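PDB 5KBP: glycosyl hydrolase, family 38 from Enterococcus faecalis, which hydrolyses alpha-mannosidic linkages as an alpha-mannosidase of glycosyl hydrolase family 38 and probably binds a metal ion. Local coordinates for the interface of chains A and B. Numbering follows the deposited sequence. Chains: chain A/B, Glycosyl hydrolase, family 38.

Contact 1: the interface of chains A and B. Residues chain A 477, 479-481; chain B 199, 236-237.
B:Gln236 reaches from chain B to the backbone of A:Ala480 and A:Phe481, in a loop-to-loop contact between two copies of the protein. From CB, chi1 of 180° sets CG anti to the backbone N, and the chain then bends at chi2. The amide carbon CD comes up against the peptide link between the two chain A residues. Beyond it the tip divides. The amide oxygen OE1 is 3.5 Å from A:Phe481 N, too long to count as a hydrogen bond here. OE1 also packs on A:Phe481 CB at 3.7 Å and on the ring atom CD1. The amide nitrogen NE2 lies 3.7 Å from A:Ala480 CA. The side chain crosses that of A:Phe481 at about a right angle, with amide and ring planes 34° apart. B:Glu199 makes a hydrogen bond. Its extended chain carries the carboxylate oxygen OE2 to 3.0 Å from A:Phe481 N. The donor meets OE2 nearly in line with its C-O bond, and the bond bends to 140° at the hydrogen. B:Pro237 adds ring CD, 3.7 Å from A:Ala480 O. The chain A residues lie in the loop between strands 463-475 and 483-497. B:Glu199 comes from the loop before helix 204-219, and B:Gln236 and B:Pro237 from the loop before helix 242-252.

Contact 2: the interface of chains A and B. Residues chain A 381, 474, 476, 478; chain B 22-23, 27, 31.
B:Arg31 is held between A:Phe381 and A:Leu476, one on each face of its guanidinium, in a mainly apolar patch between the two copies. Its chain is extended from CG to NE (chi2 174°), which carries the guanidinium out between them. A:Phe381 CE2 sits over the centre of one face. The ring presents its edge, with the two planes 78° apart, and CE2 is 3.8 Å from B:Arg31 CG. On the opposite face A:Leu476 CD1 lies toward the rim, 3.7 Å from B:Arg31 NE. The same methyl meets B:Leu23 CD1 tip to tip at 3.8 Å. The other methyl, CD2, points to the phenol oxygen of B:Tyr22. A:Tyr474 lies beside B:Leu23, its phenol oxygen toward that side chain. B:Glu27 OE1 also touches the A:Phe381 ring, 3.7 Å from CD2. The same OE1 sets the guanidinium from within chain B. It uses its anti lone pair in a salt bridge with B:Arg31 NH2 at 3.1 Å, in the guanidinium plane and 164° at the hydrogen. NH2 also donates to B:Glu27 O at 2.9 Å, from above the carbonyl plane. Further out, A:Lys478 NZ lies 4.4 Å from B:Arg31 NE, and the B:Glu27 carboxylate may ease this nearness of like charges. B:Glu27 and B:Arg31 are one turn apart on helix 25-45. A:Phe381 belongs to helix 362-393, A:Tyr474 to strand 463-475, and A:Leu476 to the loop that follows.

Contact 3: the interface of chains A and B. Residues chain A 366-367, 370; chain B 366-367, 370.
The hydroxyls of A:Thr370 and B:Thr370 meet tip to tip, with A:Thr370 OG1 and B:Thr370 OG1 2.5 Å apart. This is a short hydrogen bond at a helix-helix contact between the two copies. Which hydroxyl donates is not visible. The two residues are copies of each other, and the two-fold axis relating the chains must pass close to the bond. In each chain OG1 stands anti to the carbonyl carbon and beside the backbone N (chi1 -66° in chain A), which turns the hydroxyl toward the partner helix. Each oxygen meets its partner at a similar angle, about 123° at A:Thr370 OG1 between its own CB and the other hydroxyl. Around this pair the helices come near with small groups. A:Gly367 and B:Gly367 lie about one turn before the threonines, and each shows backbone to the other chain. A:Gly367 CA is 4.4 Å from B:Thr370 OG1, and the reverse pair matches it. A:Arg366 and B:Arg366 lie at the rim, their carbonyl oxygens nearest the other chain, while their long side chains lead away from the threonines. All six residues belong to the long helix that starts at residue 362 in both chains. The helices approach closely here, with A:Thr370 CA and B:Thr370 CA 7.1 Å apart. Beside the hydroxyl bond the methyls are turned away from one another, with A:Thr370 CG2 4.4 Å from B:Thr370 CG2.

Contact 1: the interface of chains A and B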
loop_
_atom_site.group_PDB
_atom_site.type_symbol
_atom_site.label_atom_id
_atom_site.label_comp_id
_atom_site.label_asym_id
_atom_site.label_seq_id
_atom_site.Cartn_x
_atom_site.Cartn_y
_atom_site.Cartn_z
ATOM N N PRO A 477 -25.678 -10.121 4.271
ATOM C CA PRO A 477 -26.206 -11.333 3.637
ATOM C C PRO A 477 -25.892 -11.367 2.150
ATOM O O PRO A 477 -25.679 -10.339 1.503
ATOM C CB PRO A 477 -27.715 -11.239 3.887
ATOM C CG PRO A 477 -27.973 -9.778 4.049
ATOM C CD PRO A 477 -26.752 -9.219 4.723
ATOM N N ASP A 479 -27.818 -12.140 -0.263
ATOM C CA ASP A 479 -28.964 -11.957 -1.143
ATOM C C ASP A 479 -29.804 -10.736 -0.791
ATOM O O ASP A 479 -30.904 -10.587 -1.340
ATOM C CB ASP A 479 -29.849 -13.208 -1.127
ATOM C CG ASP A 479 -30.341 -13.553 0.266
ATOM O OD1 ASP A 479 -29.635 -13.229 1.244
ATOM O OD2 ASP A 479 -31.432 -14.149 0.384
ATOM N N ALA A 480 -29.338 -9.860 0.096
ATOM C CA ALA A 480 -30.129 -8.711 0.510
ATOM C C ALA A 480 -29.198 -7.587 0.946
ATOM O O ALA A 480 -27.971 -7.718 0.919
ATOM C CB ALA A 480 -31.106 -9.089 1.628
ATOM N N PHE A 481 -29.803 -6.476 1.356
ATOM C CA PHE A 481 -29.068 -5.303 1.802
ATOM C C PHE A 481 -28.414 -5.570 3.159
ATOM O O PHE A 481 -28.698 -6.563 3.836
ATOM C CB PHE A 481 -30.011 -4.100 1.874
ATOM C CG PHE A 481 -29.312 -2.777 2.012
ATOM C CD1 PHE A 481 -28.208 -2.476 1.233
ATOM C CD2 PHE A 481 -29.774 -1.828 2.909
ATOM C CE1 PHE A 481 -27.569 -1.254 1.355
ATOM C CE2 PHE A 481 -29.139 -0.606 3.035
ATOM C CZ PHE A 481 -28.036 -0.319 2.256
ATOM N N GLU B 199 -34.875 -4.900 -4.509
ATOM C CA GLU B 199 -35.521 -6.049 -3.873
ATOM C C GLU B 199 -37.016 -6.088 -4.208
ATOM O O GLU B 199 -37.887 -5.814 -3.380
ATOM C CB GLU B 199 -35.288 -6.029 -2.357
ATOM C CG GLU B 199 -33.823 -6.092 -1.962
ATOM C CD GLU B 199 -33.618 -6.079 -0.460
ATOM O OE1 GLU B 199 -34.601 -5.850 0.276
ATOM O OE2 GLU B 199 -32.472 -6.298 -0.017
ATOM N N GLN B 236 -25.315 -4.002 -3.324
ATOM C CA GLN B 236 -26.447 -4.917 -3.386
ATOM C C GLN B 236 -26.128 -6.088 -4.306
ATOM O O GLN B 236 -25.716 -5.874 -5.451
ATOM C CB GLN B 236 -27.694 -4.197 -3.887
ATOM C CG GLN B 236 -28.924 -5.085 -3.992
ATOM C CD GLN B 236 -29.446 -5.521 -2.636
ATOM O OE1 GLN B 236 -29.308 -4.803 -1.646
ATOM N NE2 GLN B 236 -30.048 -6.704 -2.585
ATOM N N PRO B 237 -26.293 -7.328 -3.847
ATOM C CA PRO B 237 -26.216 -8.464 -4.768
ATOM C C PRO B 237 -27.331 -8.385 -5.799
ATOM O O PRO B 237 -28.422 -7.876 -5.528
ATOM C CB PRO B 237 -26.383 -9.682 -3.852
ATOM C CG PRO B 237 -26.010 -9.189 -2.488
ATOM C CD PRO B 237 -26.461 -7.760 -2.449
#

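Contact 2: the interface of chains A and B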
loop_
_atom_site.group_PDB
_atom_site.type_symbol
_atom_site.label_atom_id
_atom_site.label_comp_id
_atom_site.label_asym_id
_atom_site.label_seq_id
_atom_site.Cartn_x
_atom_site.Cartn_y
_atom_site.Cartn_z
ATOM N N PHE A 381 -11.554 -13.164 4.823
ATOM C CA PHE A 381 -12.812 -13.319 4.097
ATOM C C PHE A 381 -13.059 -14.778 3.736
ATOM O O PHE A 381 -14.150 -15.312 3.964
ATOM C CB PHE A 381 -12.802 -12.448 2.840
ATOM C CG PHE A 381 -13.984 -12.669 1.933
ATOM C CD1 PHE A 381 -13.935 -13.616 0.918
ATOM C CD2 PHE A 381 -15.142 -11.925 2.089
ATOM C CE1 PHE A 381 -15.021 -13.820 0.086
ATOM C CE2 PHE A 381 -16.229 -12.124 1.258
ATOM C CZ PHE A 381 -16.167 -13.073 0.256
ATOM N N TYR A 474 -23.408 -5.402 12.333
ATOM C CA TYR A 474 -24.157 -5.513 11.091
ATOM C C TYR A 474 -23.921 -6.882 10.473
ATOM O O TYR A 474 -22.971 -7.591 10.817
ATOM C CB TYR A 474 -23.774 -4.408 10.096
ATOM C CG TYR A 474 -22.313 -4.408 9.706
ATOM C CD1 TYR A 474 -21.368 -3.765 10.493
ATOM C CD2 TYR A 474 -21.879 -5.047 8.551
ATOM C CE1 TYR A 474 -20.033 -3.760 10.146
ATOM C CE2 TYR A 474 -20.543 -5.048 8.195
ATOM C CZ TYR A 474 -19.625 -4.403 8.997
ATOM O OH TYR A 474 -18.294 -4.397 8.651
ATOM N N LEU A 476 -23.943 -8.836 6.486
ATOM C CA LEU A 476 -23.873 -8.657 5.040
ATOM C C LEU A 476 -24.364 -9.941 4.381
ATOM O O LEU A 476 -23.558 -10.792 3.974
ATOM C CB LEU A 476 -22.457 -8.300 4.592
ATOM C CG LEU A 476 -21.876 -7.030 5.220
ATOM C CD1 LEU A 476 -20.492 -6.740 4.664
ATOM C CD2 LEU A 476 -22.804 -5.841 5.002
ATOM N N LYS A 478 -25.864 -12.584 1.610
ATOM C CA LYS A 478 -25.499 -12.803 0.217
ATOM C C LYS A 478 -26.638 -12.526 -0.753
ATOM O O LYS A 478 -26.438 -12.659 -1.966
ATOM C CB LYS A 478 -25.007 -14.240 0.028
ATOM C CG LYS A 478 -23.821 -14.601 0.901
ATOM C CD LYS A 478 -22.635 -13.703 0.602
ATOM C CE LYS A 478 -21.496 -13.963 1.567
ATOM N NZ LYS A 478 -20.295 -13.150 1.234
ATOM N N TYR B 22 -16.591 1.188 4.387
ATOM C CA TYR B 22 -16.570 0.784 5.788
ATOM C C TYR B 22 -15.787 -0.500 6.026
ATOM O O TYR B 22 -15.512 -0.833 7.184
ATOM C CB TYR B 22 -18.000 0.625 6.316
ATOM C CG TYR B 22 -18.889 -0.257 5.467
ATOM C CD1 TYR B 22 -19.649 0.280 4.436
ATOM C CD2 TYR B 22 -18.976 -1.623 5.702
ATOM C CE1 TYR B 22 -20.464 -0.518 3.658
ATOM C CE2 TYR B 22 -19.791 -2.431 4.928
ATOM C CZ TYR B 22 -20.532 -1.871 3.908
ATOM O OH TYR B 22 -21.345 -2.663 3.131
ATOM N N LEU B 23 -15.427 -1.221 4.975
ATOM C CA LEU B 23 -14.581 -2.395 5.059
ATOM C C LEU B 23 -13.233 -2.116 4.408
ATOM O O LEU B 23 -13.107 -1.195 3.595
ATOM C CB LEU B 23 -15.242 -3.595 4.366
ATOM C CG LEU B 23 -16.484 -4.201 5.018
ATOM C CD1 LEU B 23 -17.089 -5.261 4.112
ATOM C CD2 LEU B 23 -16.127 -4.792 6.368
ATOM N N GLU B 27 -11.908 -6.790 1.470
ATOM C CA GLU B 27 -13.210 -7.267 1.925
ATOM C C GLU B 27 -14.302 -6.896 0.929
ATOM O O GLU B 27 -15.170 -7.717 0.612
ATOM C CB GLU B 27 -13.524 -6.703 3.310
ATOM C CG GLU B 27 -12.666 -7.276 4.430
ATOM C CD GLU B 27 -13.035 -8.706 4.783
ATOM O OE1 GLU B 27 -14.140 -9.152 4.404
ATOM O OE2 GLU B 27 -12.221 -9.386 5.442
ATOM N N ARG B 31 -16.205 -9.457 -2.312
ATOM C CA ARG B 31 -17.644 -9.424 -2.540
ATOM C C ARG B 31 -17.999 -8.895 -3.922
ATOM O O ARG B 31 -19.103 -9.162 -4.407
ATOM C CB ARG B 31 -18.329 -8.587 -1.458
ATOM C CG ARG B 31 -18.359 -9.273 -0.102
ATOM C CD ARG B 31 -18.900 -8.367 0.986
ATOM N NE ARG B 31 -19.009 -9.069 2.261
ATOM C CZ ARG B 31 -18.009 -9.208 3.126
ATOM N NH1 ARG B 31 -18.200 -9.866 4.262
ATOM N NH2 ARG B 31 -16.816 -8.693 2.856
#

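Contact 3: the interface of chains A and B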
loop_
_atom_site.group_PDB
_atom_site.type_symbol
_atom_site.label_atom_id
_atom_site.label_comp_id
_atom_site.label_asym_id
_atom_site.label_seq_id
_atom_site.Cartn_x
_atom_site.Cartn_y
_atom_site.Cartn_z
ATOM N N ARG A 366 6.927 0.160 3.668
ATOM C CA ARG A 366 5.563 0.642 3.858
ATOM C C ARG A 366 4.632 0.064 2.804
ATOM O O ARG A 366 3.454 -0.180 3.081
ATOM C CB ARG A 366 5.521 2.170 3.828
ATOM C CG ARG A 366 6.252 2.835 4.982
ATOM C CD ARG A 366 5.776 4.263 5.191
ATOM N NE ARG A 366 5.933 5.073 3.988
ATOM C CZ ARG A 366 7.035 5.747 3.680
ATOM N NH1 ARG A 366 8.083 5.709 4.491
ATOM N NH2 ARG A 366 7.091 6.460 2.563
ATOM N N GLY A 367 5.147 -0.171 1.595
ATOM C CA GLY A 367 4.351 -0.827 0.572
ATOM C C GLY A 367 4.136 -2.300 0.845
ATOM O O GLY A 367 3.128 -2.872 0.419
ATOM N N THR A 370 1.042 -2.752 3.048
ATOM C CA THR A 370 -0.206 -2.753 2.291
ATOM C C THR A 370 -0.486 -4.129 1.703
ATOM O O THR A 370 -1.624 -4.613 1.748
ATOM C CB THR A 370 -0.155 -1.694 1.187
ATOM O OG1 THR A 370 -0.096 -0.388 1.773
ATOM C CG2 THR A 370 -1.386 -1.788 0.293
ATOM N N ARG B 366 -4.896 4.122 4.593
ATOM C CA ARG B 366 -3.505 3.683 4.557
ATOM C C ARG B 366 -3.159 3.110 3.189
ATOM O O ARG B 366 -2.071 3.356 2.660
ATOM C CB ARG B 366 -3.239 2.648 5.653
ATOM C CG ARG B 366 -3.207 3.217 7.060
ATOM C CD ARG B 366 -2.445 2.303 8.009
ATOM N NE ARG B 366 -3.077 0.994 8.149
ATOM C CZ ARG B 366 -4.008 0.712 9.054
ATOM N NH1 ARG B 366 -4.417 1.651 9.898
ATOM N NH2 ARG B 366 -4.532 -0.504 9.117
ATOM N N GLY B 367 -4.084 2.350 2.598
ATOM C CA GLY B 367 -3.864 1.838 1.258
ATOM C C GLY B 367 -3.813 2.929 0.208
ATOM O O GLY B 367 -3.095 2.804 -0.787
ATOM N N THR B 370 -0.290 4.280 -0.242
ATOM C CA THR B 370 0.572 3.475 -1.103
ATOM C C THR B 370 0.343 3.810 -2.571
ATOM O O THR B 370 1.297 3.965 -3.341
ATOM C CB THR B 370 0.331 1.987 -0.847
ATOM O OG1 THR B 370 0.698 1.669 0.500
ATOM C CG2 THR B 370 1.151 1.138 -1.815
#

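Contacts 1 and 2 are neighbours, their C-alpha centres about 12 Å apart. They share the chain A loop after strand 463-475, whose residues 476 to 481 are divided between them. The C-alpha centre of contact 3 is about 21 Å from that of contact 2 and about 31 Å from that of contact 1. Helix 362-393 of chain A joins contacts 2 and 3. Thr370 meets its own copy in contact 3, which places that contact at the two-fold axis. Contacts 1 and 2 recur with the chains exchanged. The interface therefore runs outward from the axis on both sides. It may be a biological dimer, but the structure alone does not show this.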